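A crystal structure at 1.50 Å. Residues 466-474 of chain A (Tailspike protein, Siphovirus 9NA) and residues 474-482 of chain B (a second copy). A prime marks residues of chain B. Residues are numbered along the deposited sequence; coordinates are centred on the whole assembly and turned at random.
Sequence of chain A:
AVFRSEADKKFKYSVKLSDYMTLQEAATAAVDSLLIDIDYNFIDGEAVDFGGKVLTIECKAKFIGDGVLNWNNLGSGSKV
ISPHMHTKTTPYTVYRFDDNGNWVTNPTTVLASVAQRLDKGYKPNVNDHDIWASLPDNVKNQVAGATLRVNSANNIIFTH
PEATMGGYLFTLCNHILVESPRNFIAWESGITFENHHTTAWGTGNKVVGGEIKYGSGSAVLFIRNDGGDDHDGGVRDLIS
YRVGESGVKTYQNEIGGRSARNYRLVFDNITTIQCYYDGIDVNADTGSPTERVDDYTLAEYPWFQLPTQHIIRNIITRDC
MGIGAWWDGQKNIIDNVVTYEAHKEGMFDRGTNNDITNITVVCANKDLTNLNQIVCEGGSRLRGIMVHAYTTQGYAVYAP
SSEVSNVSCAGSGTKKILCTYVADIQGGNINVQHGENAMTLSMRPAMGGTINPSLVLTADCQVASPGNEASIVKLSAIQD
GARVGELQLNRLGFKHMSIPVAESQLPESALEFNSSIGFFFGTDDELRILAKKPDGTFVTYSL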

# COMPACT_ATOMS: atom_id res chain seq x y z
N PRO A 466 21.49 3.26 -35.32
CA PRO A 466 20.05 3.51 -35.42
C PRO A 466 19.58 3.60 -36.87
O PRO A 466 20.14 4.36 -37.68
CB PRO A 466 19.85 4.83 -34.65
CG PRO A 466 21.17 5.46 -34.62
CD PRO A 466 22.18 4.34 -34.59
N GLY A 467 18.57 2.80 -37.20
CA GLY A 467 18.03 2.72 -38.56
C GLY A 467 18.89 1.94 -39.53
O GLY A 467 18.53 1.83 -40.72
N ASN A 468 20.02 1.43 -39.05
CA ASN A 468 20.94 0.64 -39.87
C ASN A 468 21.41 -0.62 -39.15
O ASN A 468 22.56 -1.03 -39.31
CB ASN A 468 22.17 1.48 -40.30
CG ASN A 468 22.91 0.87 -41.49
OD1 ASN A 468 22.28 0.37 -42.43
ND2 ASN A 468 24.24 0.89 -41.44
N GLU A 469 20.51 -1.22 -38.36
CA GLU A 469 20.82 -2.35 -37.51
C GLU A 469 21.04 -3.64 -38.31
O GLU A 469 20.43 -3.85 -39.39
CB GLU A 469 19.67 -2.57 -36.53
CG GLU A 469 19.36 -1.37 -35.63
CD GLU A 469 18.33 -0.36 -36.20
OE1 GLU A 469 17.91 -0.45 -37.39
OE2 GLU A 469 17.97 0.54 -35.42
N ALA A 470 21.93 -4.49 -37.79
CA ALA A 470 22.12 -5.84 -38.33
C ALA A 470 22.13 -6.82 -37.17
O ALA A 470 22.68 -6.53 -36.09
CB ALA A 470 23.42 -5.97 -39.12
N SER A 471 21.52 -7.99 -37.39
CA SER A 471 21.42 -9.01 -36.36
C SER A 471 21.48 -10.44 -36.91
O SER A 471 21.25 -10.69 -38.11
CB SER A 471 20.11 -8.86 -35.56
OG SER A 471 19.00 -9.30 -36.34
N ILE A 472 21.74 -11.36 -35.99
CA ILE A 472 21.59 -12.79 -36.23
C ILE A 472 20.54 -13.31 -35.25
O ILE A 472 20.53 -12.91 -34.07
CB ILE A 472 22.93 -13.54 -36.02
CG1 ILE A 472 24.03 -12.96 -36.91
CG2 ILE A 472 22.76 -15.02 -36.34
CD1 ILE A 472 25.43 -13.49 -36.55
N VAL A 473 19.60 -14.14 -35.74
CA VAL A 473 18.61 -14.80 -34.86
C VAL A 473 19.01 -16.27 -34.72
O VAL A 473 19.42 -16.90 -35.71
CB VAL A 473 17.22 -14.62 -35.49
CG1 VAL A 473 16.14 -15.57 -34.85
CG2 VAL A 473 16.80 -13.15 -35.39
N LYS A 474 18.89 -16.83 -33.53
CA LYS A 474 19.31 -18.20 -33.26
C LYS A 474 18.26 -18.89 -32.42
O LYS A 474 17.60 -18.24 -31.58
CB LYS A 474 20.64 -18.25 -32.51
CG LYS A 474 21.73 -17.40 -33.09
CD LYS A 474 22.89 -17.30 -32.12
CE LYS A 474 23.95 -16.39 -32.68
NZ LYS A 474 25.12 -16.20 -31.77
N LYS B 474 5.91 -16.32 -38.25
CA LYS B 474 7.03 -15.68 -38.92
C LYS B 474 8.13 -15.41 -37.92
O LYS B 474 7.84 -15.13 -36.73
CB LYS B 474 6.63 -14.36 -39.57
CG LYS B 474 5.38 -14.42 -40.41
CD LYS B 474 4.92 -13.01 -40.76
CE LYS B 474 3.64 -13.08 -41.54
NZ LYS B 474 3.08 -11.73 -41.90
N LEU B 475 9.38 -15.43 -38.38
CA LEU B 475 10.52 -15.08 -37.53
C LEU B 475 11.58 -14.44 -38.41
O LEU B 475 11.93 -15.01 -39.46
CB LEU B 475 11.09 -16.32 -36.83
CG LEU B 475 12.35 -16.15 -35.96
CD1 LEU B 475 12.11 -15.16 -34.80
CD2 LEU B 475 12.88 -17.52 -35.42
N SER B 476 12.08 -13.26 -38.03
CA SER B 476 13.03 -12.54 -38.90
C SER B 476 14.12 -11.81 -38.13
O SER B 476 13.91 -11.39 -36.97
CB SER B 476 12.29 -11.53 -39.83
OG SER B 476 11.71 -10.49 -39.03
N ALA B 477 15.27 -11.69 -38.77
CA ALA B 477 16.39 -10.87 -38.32
C ALA B 477 16.31 -9.49 -39.00
O ALA B 477 15.29 -9.14 -39.60
CB ALA B 477 17.74 -11.56 -38.65
N ILE B 478 17.38 -8.71 -38.88
CA ILE B 478 17.43 -7.38 -39.49
C ILE B 478 18.82 -7.19 -40.13
O ILE B 478 19.82 -7.76 -39.67
CB ILE B 478 17.10 -6.25 -38.41
CG1 ILE B 478 16.73 -4.91 -39.09
CG2 ILE B 478 18.23 -6.11 -37.37
CD1 ILE B 478 16.06 -3.86 -38.14
N GLN B 479 18.85 -6.39 -41.19
CA GLN B 479 20.11 -6.05 -41.90
C GLN B 479 19.94 -4.69 -42.58
O GLN B 479 18.96 -4.47 -43.28
CB GLN B 479 20.44 -7.13 -42.96
CG GLN B 479 21.79 -6.93 -43.65
CD GLN B 479 22.96 -7.15 -42.72
OE1 GLN B 479 22.96 -8.08 -41.92
NE2 GLN B 479 23.99 -6.29 -42.83
N ASP B 480 20.89 -3.76 -42.34
CA ASP B 480 20.77 -2.39 -42.88
C ASP B 480 19.42 -1.78 -42.51
O ASP B 480 18.84 -1.01 -43.28
CB ASP B 480 20.99 -2.35 -44.41
CG ASP B 480 22.31 -2.95 -44.83
OD1 ASP B 480 23.30 -2.91 -44.05
OD2 ASP B 480 22.35 -3.48 -45.95
N GLY B 481 18.94 -2.09 -41.31
CA GLY B 481 17.72 -1.47 -40.81
C GLY B 481 16.42 -2.04 -41.35
O GLY B 481 15.34 -1.56 -40.98
N ALA B 482 16.51 -3.04 -42.22
CA ALA B 482 15.34 -3.68 -42.81
C ALA B 482 15.21 -5.15 -42.37
O ALA B 482 16.22 -5.84 -42.20
CB ALA B 482 15.38 -3.58 -44.33
O HOH W 1 23.48 -3.08 -41.12
O HOH W 2 20.36 1.75 -43.41
O HOH W 3 24.89 -0.22 -44.21

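Two copies of the tailspike chain meet here strand to hairpin. Strand 470-474 of chain A runs roughly antiparallel to strand 474-479 of chain B, with 156° between their directions and a closest axial approach of 4.5 Å. The backbones are nearest where the chain A loop enters its strand and the chain B strand ends in a turn: Asn468 CA lies 4.0 Å from Gly481′ CA, and Ala470 CA 4.1 Å from Gln479′ CA. Farther along they part, and Val473 CA and Ala477′ CA are 5.7 Å from each other. Hydrogen bonds accordingly hold the close end, while side chains fill the wider one.

Three direct hydrogen bonds cross the contact, and every donor is a backbone amide. Gly481′ N gives its proton to Glu469 O at 3.0 Å, nearly straight at 171°. Asp480′ N is just as near Glu469 O, also at 3.0 Å, but its angle is poor; distance alone would mislead. Two residues on, Ser471 N donates to Ile478′ O at 2.9 Å. The third bond departs from sheet pairing: Ile478′ N donates to a side chain, Ser471 OG, at 3.1 Å. Ser471, with chi1 in the p well, thus serves both polar backbone atoms of Ile478′, its own amide meeting the carbonyl and its hydroxyl oxygen accepting from the amide. The hydroxyl is also hydrogen-bonded elsewhere in the structure. Ile478′ O has a further neighbour in Ala470 CA, a CA-H...O contact of 3.3 Å.

The turn from Gln479′ to Ala482′ is type I', closed by its own pair of bonds: Gln479′ N to Ala482′ O at 2.9 Å and Ala482′ N to Gln479′ O at 3.0 Å. That leaves Gly481′ N free to reach across to chain A. Glycine suits this position twice over. Its phi is positive, and an ideal CB would sit 2.0 Å from Gly467 O, a clash. Without one, Gly481′ CA approaches that oxygen to 3.4 Å in a second CA-H...O contact. On the chain A side, Gly467 N donates to Glu469 OE2 at 2.9 Å, tying the loop to a buried carboxylate that is also bonded elsewhere.

At the exposed edge, water joins Asn468 to Asp480′. Water 1 donates to Asn468 O and to Asp480′ OD1, each at 2.9 Å. Water 3 accepts from Asn468 ND2 at 3.1 Å and donates to Asp480′ OD1 at 3.1 Å. The carboxylate oxygen therefore takes two water protons, and the amide and the acid are linked without touching polar atom to polar atom.

The wider end is apolar. Val473 points toward chain B, placing CG1 3.8 Å from Leu475′ CD2 and CG2 3.7 Å from Ala477′ CB. Ile472 and Lys474, its neighbours in sequence, point away. Ile478′ adds aliphatic cover nearer the turn, its CG2 3.9 Å from Glu469 CB. The design reading is compact: backbone donors secure the register, a serine completes the pairing, and valine fills the gap.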